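Local atomic coordinates of polyketide synthase PksL (Bacillus subtilis, PDB entry 5E1V), a protein that probably dehydrates beta-hydroxyacyl intermediates during bacillaene assembly, using the double hotdog dehydratase domain of a trans-AT polyketide synthase. Residues L54-I59 with F219-S224; Q84-A89 with K108-A113; H21-Q26 with Q148-S153; Q137-Y142 with Y155-G160. One frame throughout, in Å; residues are numbered along the deposited sequence.

Contact 1: residues L54-I59 with F219-S224; sequences LRNLSI and FYESFS
L57 and Y220 run side by side and point the same way, off one face of an antiparallel strand pair. CD2 of L57 lies over one face of the Y220 ring, a CH-pi contact 4.0 Å from the ring centroid and displaced toward the rim. A branched leucine suits this spot because a methyl can rest on the flat ring. Further along the same face the CB atoms of L54 and F223 meet at 4.0 Å. The opposite face carries F219, whose CG is anti to the backbone N (chi1 -176°), which lays the ring alongside N56, its plane only 17° from that of the amide. CE1 of F219 is 3.7 Å from CA of N56, and OG of S58 sits at the ring edge, 3.6 Å from CD1. N56, with its positive phi of 53°, and L57 both face Y220, a G1 beta bulge; the N56 N–E221 O bond (2.9 Å) lies beside it. An alanine for F219 would remove the ring along N56 and S58 and would probably leave the bulge less well held. Strands 104-112 and 262-273 flank the pair, helix 34-44 covers L54, L57 and F223, and Y220 OH bonds to G31 O.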
# COMPACT_ATOMS: atom_id res chain seq x y z
N LEU A 54 3.42 10.61 -6.96
CA LEU A 54 4.44 9.60 -6.77
C LEU A 54 4.42 8.77 -8.07
O LEU A 54 3.34 8.44 -8.58
CB LEU A 54 4.04 8.71 -5.60
CG LEU A 54 5.09 7.61 -5.23
CD1 LEU A 54 6.44 8.13 -4.76
CD2 LEU A 54 4.45 6.77 -4.12
N ARG A 55 5.59 8.56 -8.63
CA ARG A 55 5.69 7.76 -9.84
C ARG A 55 6.78 6.73 -9.86
O ARG A 55 7.83 6.95 -9.30
CB ARG A 55 5.90 8.66 -11.09
CG ARG A 55 4.81 9.67 -11.40
CD ARG A 55 5.19 10.50 -12.61
NE ARG A 55 4.85 9.84 -13.87
CZ ARG A 55 5.00 10.40 -15.07
NH1 ARG A 55 5.51 11.64 -15.19
NH2 ARG A 55 4.62 9.74 -16.16
N ASN A 56 6.51 5.62 -10.55
CA ASN A 56 7.47 4.58 -10.90
C ASN A 56 8.22 4.09 -9.69
O ASN A 56 9.42 4.20 -9.65
CB ASN A 56 8.46 5.15 -11.96
CG ASN A 56 7.72 5.53 -13.25
OD1 ASN A 56 6.56 5.08 -13.53
ND2 ASN A 56 8.32 6.43 -13.98
N LEU A 57 7.47 3.73 -8.65
CA LEU A 57 8.05 3.10 -7.47
C LEU A 57 8.37 1.67 -7.75
O LEU A 57 7.52 0.92 -8.21
CB LEU A 57 7.05 3.16 -6.25
CG LEU A 57 7.69 2.80 -4.94
CD1 LEU A 57 7.31 3.60 -3.66
CD2 LEU A 57 7.42 1.28 -4.67
N SER A 58 9.62 1.27 -7.50
CA SER A 58 10.03 -0.09 -7.59
C SER A 58 10.51 -0.63 -6.29
O SER A 58 11.29 0.00 -5.67
CB SER A 58 11.23 -0.20 -8.55
OG SER A 58 10.74 -0.06 -9.79
N ILE A 59 10.05 -1.82 -5.97
CA ILE A 59 10.52 -2.65 -4.85
C ILE A 59 11.49 -3.69 -5.33
O ILE A 59 11.16 -4.50 -6.18
CB ILE A 59 9.37 -3.20 -4.05
CG1 ILE A 59 8.50 -2.01 -3.55
CG2 ILE A 59 9.81 -4.08 -2.87
CD1 ILE A 59 7.27 -2.55 -2.84
N PHE A 219 5.94 -3.00 -8.27
CA PHE A 219 5.90 -1.70 -8.98
C PHE A 219 4.55 -0.97 -8.94
O PHE A 219 3.49 -1.58 -9.15
CB PHE A 219 6.29 -1.93 -10.47
CG PHE A 219 6.39 -0.67 -11.31
CD1 PHE A 219 7.55 0.05 -11.41
CD2 PHE A 219 5.35 -0.34 -12.16
CE1 PHE A 219 7.64 1.17 -12.24
CE2 PHE A 219 5.42 0.76 -13.00
CZ PHE A 219 6.55 1.55 -13.01
N TYR A 220 4.61 0.38 -8.76
CA TYR A 220 3.50 1.28 -8.81
C TYR A 220 3.80 2.24 -9.92
O TYR A 220 4.78 2.92 -9.83
CB TYR A 220 3.25 2.15 -7.50
CG TYR A 220 3.31 1.41 -6.19
CD1 TYR A 220 3.05 0.05 -6.16
CD2 TYR A 220 3.69 2.06 -4.95
CE1 TYR A 220 3.16 -0.70 -5.01
CE2 TYR A 220 3.84 1.27 -3.79
CZ TYR A 220 3.56 -0.09 -3.83
OH TYR A 220 3.64 -1.01 -2.78
N GLU A 221 2.91 2.37 -10.91
CA GLU A 221 3.11 3.35 -11.98
C GLU A 221 2.97 4.80 -11.42
O GLU A 221 3.84 5.70 -11.59
CB GLU A 221 2.10 3.12 -13.12
CG GLU A 221 2.28 4.18 -14.19
CD GLU A 221 1.56 3.85 -15.47
OE1 GLU A 221 1.62 2.69 -15.91
OE2 GLU A 221 0.92 4.77 -16.01
N SER A 222 1.90 4.99 -10.67
CA SER A 222 1.61 6.28 -10.04
C SER A 222 0.64 6.19 -8.88
O SER A 222 -0.21 5.30 -8.78
CB SER A 222 0.99 7.29 -11.02
OG SER A 222 -0.10 6.77 -11.63
N PHE A 223 0.79 7.19 -8.04
CA PHE A 223 -0.11 7.46 -6.97
C PHE A 223 -0.31 8.93 -6.92
O PHE A 223 0.63 9.71 -6.94
CB PHE A 223 0.44 6.98 -5.58
CG PHE A 223 -0.56 7.16 -4.51
CD1 PHE A 223 -1.57 6.28 -4.37
CD2 PHE A 223 -0.50 8.20 -3.70
CE1 PHE A 223 -2.51 6.39 -3.34
CE2 PHE A 223 -1.40 8.36 -2.67
CZ PHE A 223 -2.43 7.46 -2.51
N SER A 224 -1.57 9.29 -6.78
CA SER A 224 -2.01 10.67 -6.77
C SER A 224 -3.15 10.72 -5.78
O SER A 224 -3.99 9.82 -5.81
CB SER A 224 -2.56 11.03 -8.17
OG SER A 224 -2.84 12.39 -8.08

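Contact 2: residues Q84-A89 with K108-A113; sequences QWQITA and KADMHA
I87 forms the apolar centre. Its CG1 is anti to the carbonyl carbon, and the tip, CD1, reaches across the strand pair to CB of M111 at 3.9 Å and CB of A109 at 4.0 Å. The short A109 side chain suits a place where CD1 of I87 comes across, while the flexible methionine bends its chain away after CB. W85, on the same face, turns its indole so that the edge, not the face, meets the backbone, with CE3 3.5 Å from M111 O. That carbonyl also accepts the W85 N-H at 2.8 Å in an almost straight bond, 178° at the hydrogen, part of the regular antiparallel pairing that I87 continues with A109. The other face is polar. Q86 is bent at chi2, bringing NE2 to within 2.7 Å of D110 OD1 in a weak hydrogen bond, the amide and carboxylate planes standing nearly perpendicular. The same bend looks strained, since Q86 OE1 lies only 2.6 Å from I87 O, two acceptors. At the end of this face Q84 stretches out, and NE2 meets the imidazole edge of H112, 3.5 Å from CD2, the flat groups again almost at right angles. Together the strands form a beta hairpin flanked by strands 70-81 and 53-59. Helix 34-44 packs against the apolar face in hotdog fashion, its I38 touching I87 and M111 and F42 meeting W85 edge-to-face.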
# COMPACT_ATOMS: atom_id res chain seq x y z
N GLN A 84 11.24 17.88 -9.30
CA GLN A 84 11.36 16.44 -9.59
C GLN A 84 12.36 15.77 -8.66
O GLN A 84 13.56 16.09 -8.69
CB GLN A 84 11.73 16.23 -11.04
CG GLN A 84 10.60 16.71 -11.95
CD GLN A 84 10.94 16.63 -13.41
OE1 GLN A 84 12.07 16.94 -13.82
NE2 GLN A 84 9.98 16.23 -14.21
N TRP A 85 11.89 14.86 -7.79
CA TRP A 85 12.83 14.21 -6.85
C TRP A 85 12.98 12.71 -7.18
O TRP A 85 12.02 12.01 -7.53
CB TRP A 85 12.43 14.38 -5.33
CG TRP A 85 12.41 15.77 -4.71
CD1 TRP A 85 13.31 16.31 -3.83
CD2 TRP A 85 11.41 16.74 -4.92
NE1 TRP A 85 12.91 17.59 -3.52
CE2 TRP A 85 11.72 17.85 -4.15
CE3 TRP A 85 10.23 16.73 -5.63
CZ2 TRP A 85 10.93 18.97 -4.11
CZ3 TRP A 85 9.43 17.84 -5.59
CH2 TRP A 85 9.79 18.95 -4.88
N GLN A 86 14.19 12.20 -7.04
CA GLN A 86 14.47 10.77 -7.15
C GLN A 86 14.58 10.38 -5.67
O GLN A 86 15.27 11.00 -4.91
CB GLN A 86 15.77 10.45 -7.89
CG GLN A 86 15.86 9.07 -8.72
CD GLN A 86 15.07 7.72 -8.32
OE1 GLN A 86 15.29 7.09 -7.27
NE2 GLN A 86 14.23 7.21 -9.29
N ILE A 87 13.92 9.31 -5.35
CA ILE A 87 13.89 8.75 -3.99
C ILE A 87 14.60 7.40 -4.01
O ILE A 87 14.37 6.57 -4.85
CB ILE A 87 12.40 8.54 -3.58
CG1 ILE A 87 11.60 9.84 -3.58
CG2 ILE A 87 12.30 7.93 -2.17
CD1 ILE A 87 10.14 9.56 -3.78
N THR A 88 15.45 7.16 -3.03
CA THR A 88 16.04 5.82 -2.88
C THR A 88 15.98 5.42 -1.37
O THR A 88 16.12 6.28 -0.48
CB THR A 88 17.53 5.90 -3.30
OG1 THR A 88 18.12 6.82 -2.37
CG2 THR A 88 17.72 6.45 -4.67
N ALA A 89 15.66 4.16 -1.07
CA ALA A 89 15.61 3.78 0.30
C ALA A 89 16.55 2.58 0.45
O ALA A 89 16.36 1.55 -0.15
CB ALA A 89 14.24 3.42 0.72
N LYS A 108 13.07 2.39 -4.90
CA LYS A 108 13.33 3.70 -5.48
C LYS A 108 12.02 4.19 -6.10
O LYS A 108 11.14 3.40 -6.39
CB LYS A 108 14.27 3.49 -6.67
CG LYS A 108 15.69 3.14 -6.32
CD LYS A 108 16.47 2.73 -7.61
CE LYS A 108 17.07 3.95 -8.21
NZ LYS A 108 17.68 3.66 -9.55
N ALA A 109 11.92 5.48 -6.36
CA ALA A 109 10.74 6.08 -6.86
C ALA A 109 11.06 7.50 -7.29
O ALA A 109 12.08 8.07 -6.95
CB ALA A 109 9.65 6.12 -5.74
N ASP A 110 10.12 8.10 -8.01
CA ASP A 110 10.18 9.48 -8.39
C ASP A 110 9.00 10.23 -7.77
O ASP A 110 7.93 9.66 -7.66
CB ASP A 110 10.07 9.65 -9.89
CG ASP A 110 11.17 8.83 -10.67
OD1 ASP A 110 12.32 8.82 -10.21
OD2 ASP A 110 10.82 8.19 -11.70
N MET A 111 9.22 11.47 -7.36
CA MET A 111 8.09 12.24 -6.85
C MET A 111 8.11 13.53 -7.67
O MET A 111 9.17 14.15 -7.74
CB MET A 111 8.23 12.54 -5.38
CG MET A 111 7.12 13.44 -4.83
SD MET A 111 5.65 12.43 -4.67
CE MET A 111 5.59 11.96 -2.95
N HIS A 112 6.97 13.88 -8.25
CA HIS A 112 6.84 15.09 -9.07
C HIS A 112 6.00 16.06 -8.34
O HIS A 112 4.93 15.69 -7.91
CB HIS A 112 6.16 14.77 -10.41
CG HIS A 112 7.00 13.92 -11.30
ND1 HIS A 112 7.25 12.58 -11.05
CD2 HIS A 112 7.66 14.22 -12.44
CE1 HIS A 112 8.05 12.10 -11.99
NE2 HIS A 112 8.31 13.07 -12.83
N ALA A 113 6.53 17.27 -8.14
CA ALA A 113 5.84 18.33 -7.40
C ALA A 113 4.93 19.11 -8.35
O ALA A 113 4.08 19.90 -7.90
CB ALA A 113 6.84 19.28 -6.74

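Contact 3: residues H21-Q26 with Q148-S153; sequences HVVYGQ and QELVHS
This is a short antiparallel strand pairing at the edge of a small sheet, where strand 21-23 of the first hotdog half meets strand 150-152 of the second. V22 and V151 exchange two backbone hydrogen bonds, their beta-branched side chains suited to extended chain. Y24 N adds a third bond, to E149 O at 3.0 Å, as the chain enters the type I' turn from V23 to Q26. The Y24 ring edge lies against the E149 carboxylate, ring and carboxylate 85° apart. On the face opposite the valine pair, the edge of the H21 ring is turned toward the face of H152, offset, with their CD2 atoms 3.7 Å apart and planes at 69°. L150 CD1 packs beside both V23 CG2 (3.7 Å) and H21 NE2. H21 opens an HxxxGxxxxP sequence, the family motif of the catalytic histidine. ND1 bonds to V28 O, so it probably carries the proton, leaving NE2 basic; a water 2.7 Å from NE2 also reaches H152 NE2 weakly, as does D194. An alanine for H21 could neither stack, bond V28 O nor hold the water, and would probably disturb the histidine pair and any acid-base chemistry. The arrangement is consistent with a dehydratase base.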
# COMPACT_ATOMS: atom_id res chain seq x y z
N HIS A 21 2.32 -8.43 10.20
CA HIS A 21 2.28 -8.78 8.80
C HIS A 21 3.34 -9.77 8.51
O HIS A 21 4.52 -9.43 8.46
CB HIS A 21 2.46 -7.51 7.93
CG HIS A 21 2.29 -7.77 6.47
ND1 HIS A 21 3.35 -7.84 5.61
CD2 HIS A 21 1.18 -7.96 5.71
CE1 HIS A 21 2.90 -8.02 4.37
NE2 HIS A 21 1.59 -8.11 4.41
N VAL A 22 2.92 -11.04 8.33
CA VAL A 22 3.85 -12.18 8.26
C VAL A 22 3.65 -12.86 6.94
O VAL A 22 2.54 -13.25 6.61
CB VAL A 22 3.59 -13.21 9.40
CG1 VAL A 22 4.59 -14.37 9.32
CG2 VAL A 22 3.72 -12.57 10.77
N VAL A 23 4.74 -13.08 6.24
CA VAL A 23 4.74 -13.67 4.89
C VAL A 23 5.71 -14.87 4.80
O VAL A 23 6.94 -14.72 4.93
CB VAL A 23 5.20 -12.62 3.84
CG1 VAL A 23 5.34 -13.21 2.44
CG2 VAL A 23 4.30 -11.37 3.85
N TYR A 24 5.18 -16.05 4.55
CA TYR A 24 5.97 -17.31 4.62
C TYR A 24 6.81 -17.33 5.91
O TYR A 24 8.01 -17.48 5.88
CB TYR A 24 6.84 -17.46 3.37
CG TYR A 24 6.07 -17.67 2.12
CD1 TYR A 24 5.17 -18.71 2.02
CD2 TYR A 24 6.24 -16.85 1.03
CE1 TYR A 24 4.43 -18.91 0.87
CE2 TYR A 24 5.52 -17.06 -0.13
CZ TYR A 24 4.61 -18.10 -0.21
OH TYR A 24 3.86 -18.30 -1.36
N GLY A 25 6.10 -17.14 7.02
CA GLY A 25 6.65 -16.94 8.34
C GLY A 25 7.68 -15.85 8.65
O GLY A 25 8.25 -15.85 9.73
N GLN A 26 7.90 -14.88 7.78
CA GLN A 26 8.82 -13.76 8.13
C GLN A 26 8.04 -12.46 8.30
O GLN A 26 7.10 -12.21 7.55
CB GLN A 26 9.84 -13.57 7.01
CG GLN A 26 10.40 -14.89 6.52
CD GLN A 26 11.68 -14.75 5.70
OE1 GLN A 26 11.87 -15.48 4.71
NE2 GLN A 26 12.56 -13.83 6.10
N GLN A 148 -2.67 -19.32 2.24
CA GLN A 148 -1.53 -19.14 1.36
C GLN A 148 -0.31 -18.53 2.13
O GLN A 148 0.61 -18.06 1.53
CB GLN A 148 -1.95 -18.30 0.13
CG GLN A 148 -3.22 -18.81 -0.55
CD GLN A 148 -3.58 -18.07 -1.86
OE1 GLN A 148 -2.75 -17.84 -2.70
NE2 GLN A 148 -4.84 -17.71 -2.00
N GLU A 149 -0.33 -18.62 3.45
CA GLU A 149 0.77 -18.28 4.34
C GLU A 149 1.06 -16.78 4.38
O GLU A 149 2.17 -16.35 4.69
CB GLU A 149 2.04 -19.02 3.97
CG GLU A 149 1.89 -20.53 3.87
CD GLU A 149 3.26 -21.19 3.77
OE1 GLU A 149 4.09 -21.02 4.72
OE2 GLU A 149 3.52 -21.83 2.73
N LEU A 150 0.05 -16.00 4.07
CA LEU A 150 0.10 -14.53 4.28
C LEU A 150 -0.80 -14.25 5.46
O LEU A 150 -2.00 -14.48 5.35
CB LEU A 150 -0.43 -13.84 3.02
CG LEU A 150 -0.68 -12.33 3.08
CD1 LEU A 150 0.62 -11.59 3.42
CD2 LEU A 150 -1.34 -11.81 1.79
N VAL A 151 -0.26 -13.72 6.57
CA VAL A 151 -0.99 -13.60 7.83
C VAL A 151 -0.97 -12.15 8.37
O VAL A 151 0.01 -11.72 8.98
CB VAL A 151 -0.37 -14.55 8.88
CG1 VAL A 151 -1.08 -14.45 10.23
CG2 VAL A 151 -0.24 -15.96 8.32
N HIS A 152 -2.08 -11.45 8.17
CA HIS A 152 -2.33 -10.17 8.78
C HIS A 152 -3.01 -10.43 10.14
O HIS A 152 -3.85 -11.32 10.27
CB HIS A 152 -3.27 -9.30 7.96
CG HIS A 152 -2.90 -9.13 6.53
ND1 HIS A 152 -3.04 -10.13 5.60
CD2 HIS A 152 -2.48 -8.04 5.85
CE1 HIS A 152 -2.71 -9.66 4.40
NE2 HIS A 152 -2.35 -8.39 4.54
N SER A 153 -2.64 -9.67 11.14
CA SER A 153 -3.28 -9.78 12.44
C SER A 153 -3.46 -8.39 12.92
O SER A 153 -2.76 -7.46 12.48
CB SER A 153 -2.37 -10.59 13.38
OG SER A 153 -1.10 -9.95 13.47
O HOH W 1 0.01 -7.84 2.27
O HOH W 2 1.17 -19.39 -0.57
O HOH W 3 3.07 -16.87 7.17

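Contact 4: residues Q137-Y142 with Y155-G160; sequences QLDDVY and YMKAKG
In the second half of this double hotdog domain, the start of helix 138-147 packs against the chain that leads from a 3-10 segment ending at Y155-M156 into strand 159-165. Y142, the most covered residue, has one face of its ring covered by K157, the side chains sliding past in opposite directions. CG of K157 stands almost straight over the ring centre, a CH-pi contact at 3.9 Å, and the bent lysine chain carries CE to CD2 of Y142 at 3.6 Å. A lysine suits this place: its methylenes cover the ring while NZ continues to D139 OD1 at 3.6 Å, a long salt bridge, and to a water held by D139 O. G160 receives the helix start, its O accepting the L138 N-H at 2.9 Å on a lone pair. At its phi of 136° a CB would jam against the carbonyl O of K159, so glycine fits. L138 CD2 touches CB of A158 at 4.0 Å, and L173 lies against both. The Y142 hydroxyl works both ways: it accepts the A158 N-H at 2.9 Å, 168° at the hydrogen, and donates to a water 2.6 Å from OH that donates to M156 O.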
# COMPACT_ATOMS: atom_id res chain seq x y z
N GLN A 137 -17.54 -11.06 3.07
CA GLN A 137 -16.94 -10.42 4.25
C GLN A 137 -15.39 -10.53 4.16
O GLN A 137 -14.82 -11.52 3.72
CB GLN A 137 -17.51 -10.98 5.57
CG GLN A 137 -17.60 -9.96 6.72
CD GLN A 137 -18.67 -8.87 6.54
OE1 GLN A 137 -19.71 -9.08 5.90
NE2 GLN A 137 -18.42 -7.69 7.12
N LEU A 138 -14.71 -9.47 4.55
CA LEU A 138 -13.30 -9.41 4.38
C LEU A 138 -12.55 -10.41 5.28
O LEU A 138 -11.52 -10.99 4.88
CB LEU A 138 -12.84 -7.96 4.62
CG LEU A 138 -11.47 -7.65 4.01
CD1 LEU A 138 -11.53 -7.52 2.48
CD2 LEU A 138 -10.87 -6.36 4.56
N ASP A 139 -13.07 -10.70 6.46
CA ASP A 139 -12.45 -11.79 7.23
C ASP A 139 -12.28 -13.09 6.48
O ASP A 139 -11.32 -13.85 6.71
CB ASP A 139 -13.28 -12.10 8.43
CG ASP A 139 -13.20 -11.07 9.43
OD1 ASP A 139 -12.13 -10.41 9.49
OD2 ASP A 139 -14.19 -10.94 10.18
N ASP A 140 -13.23 -13.39 5.60
CA ASP A 140 -13.13 -14.61 4.80
C ASP A 140 -12.01 -14.55 3.78
O ASP A 140 -11.44 -15.57 3.42
CB ASP A 140 -14.46 -14.89 4.10
CG ASP A 140 -15.60 -15.18 5.12
OD1 ASP A 140 -15.30 -15.78 6.18
OD2 ASP A 140 -16.75 -14.79 4.86
N VAL A 141 -11.69 -13.34 3.32
CA VAL A 141 -10.61 -13.16 2.37
C VAL A 141 -9.30 -13.27 3.14
O VAL A 141 -8.39 -13.93 2.69
CB VAL A 141 -10.75 -11.81 1.66
CG1 VAL A 141 -9.76 -11.70 0.50
CG2 VAL A 141 -12.16 -11.70 1.13
N TYR A 142 -9.23 -12.66 4.33
CA TYR A 142 -8.03 -12.79 5.16
C TYR A 142 -7.86 -14.27 5.56
O TYR A 142 -6.74 -14.75 5.70
CB TYR A 142 -8.12 -11.94 6.42
CG TYR A 142 -7.80 -10.45 6.21
CD1 TYR A 142 -6.56 -10.04 5.69
CD2 TYR A 142 -8.69 -9.47 6.57
CE1 TYR A 142 -6.27 -8.68 5.47
CE2 TYR A 142 -8.39 -8.12 6.37
CZ TYR A 142 -7.18 -7.74 5.82
OH TYR A 142 -6.93 -6.39 5.67
N TYR A 155 -3.73 -4.83 14.19
CA TYR A 155 -3.49 -3.52 13.55
C TYR A 155 -3.51 -3.53 12.02
O TYR A 155 -4.03 -2.56 11.38
CB TYR A 155 -2.12 -3.02 13.99
CG TYR A 155 -1.90 -1.56 14.07
CD1 TYR A 155 -2.03 -0.91 15.29
CD2 TYR A 155 -1.52 -0.80 12.94
CE1 TYR A 155 -1.73 0.41 15.43
CE2 TYR A 155 -1.23 0.54 13.07
CZ TYR A 155 -1.34 1.14 14.27
OH TYR A 155 -1.12 2.45 14.40
N MET A 156 -3.02 -4.61 11.42
CA MET A 156 -2.86 -4.77 9.94
C MET A 156 -4.12 -5.31 9.20
O MET A 156 -4.12 -5.44 7.95
CB MET A 156 -1.65 -5.68 9.63
CG MET A 156 -0.29 -4.99 9.67
SD MET A 156 0.28 -4.48 8.00
CE MET A 156 -1.09 -3.79 7.15
N LYS A 157 -5.16 -5.71 9.95
CA LYS A 157 -6.34 -6.31 9.33
C LYS A 157 -7.35 -5.22 9.22
O LYS A 157 -7.72 -4.70 10.23
CB LYS A 157 -6.96 -7.44 10.21
CG LYS A 157 -6.54 -8.81 9.83
CD LYS A 157 -7.18 -9.90 10.69
CE LYS A 157 -8.30 -10.60 9.92
NZ LYS A 157 -8.98 -11.51 10.92
N ALA A 158 -7.79 -4.87 8.00
CA ALA A 158 -8.79 -3.91 7.81
C ALA A 158 -10.13 -4.66 8.19
O ALA A 158 -10.12 -5.87 8.27
CB ALA A 158 -8.82 -3.39 6.35
N LYS A 159 -11.17 -3.87 8.43
CA LYS A 159 -12.55 -4.26 8.64
C LYS A 159 -13.39 -3.86 7.45
O LYS A 159 -13.13 -2.83 6.83
CB LYS A 159 -13.09 -3.51 9.84
CG LYS A 159 -12.22 -3.80 11.04
CD LYS A 159 -12.60 -5.12 11.69
CE LYS A 159 -13.43 -4.89 12.94
NZ LYS A 159 -14.72 -4.18 12.69
N GLY A 160 -14.38 -4.71 7.14
CA GLY A 160 -15.31 -4.46 6.03
C GLY A 160 -15.59 -5.69 5.16
O GLY A 160 -15.42 -6.82 5.60
O HOH W 4 -10.08 -13.79 9.03
O HOH W 5 -4.51 -5.49 5.21

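From the N terminus, H21-Q26 opens contact 3 and L54-I59 opens contact 1. Contact 2 then opens at Q84 and closes first, at K108-A113, a hairpin nested inside the loops of both contacts 1 and 3. Next Q137-Y142 opens contact 4, Q148-S153 closes contact 3, and Y155-G160 closes contact 4, so contacts 3 and 4 cross. F219-S224 closes contact 1 last, crossing contact 3 and enclosing contact 4. Contacts 1 and 3 each join the first hotdog half to the second, on opposite sides of the chain's centre. Contacts 1 and 2 touch because strands 53-59 and 104-112 are neighbours, while 3 and 4 meet where H152 packs on Y142.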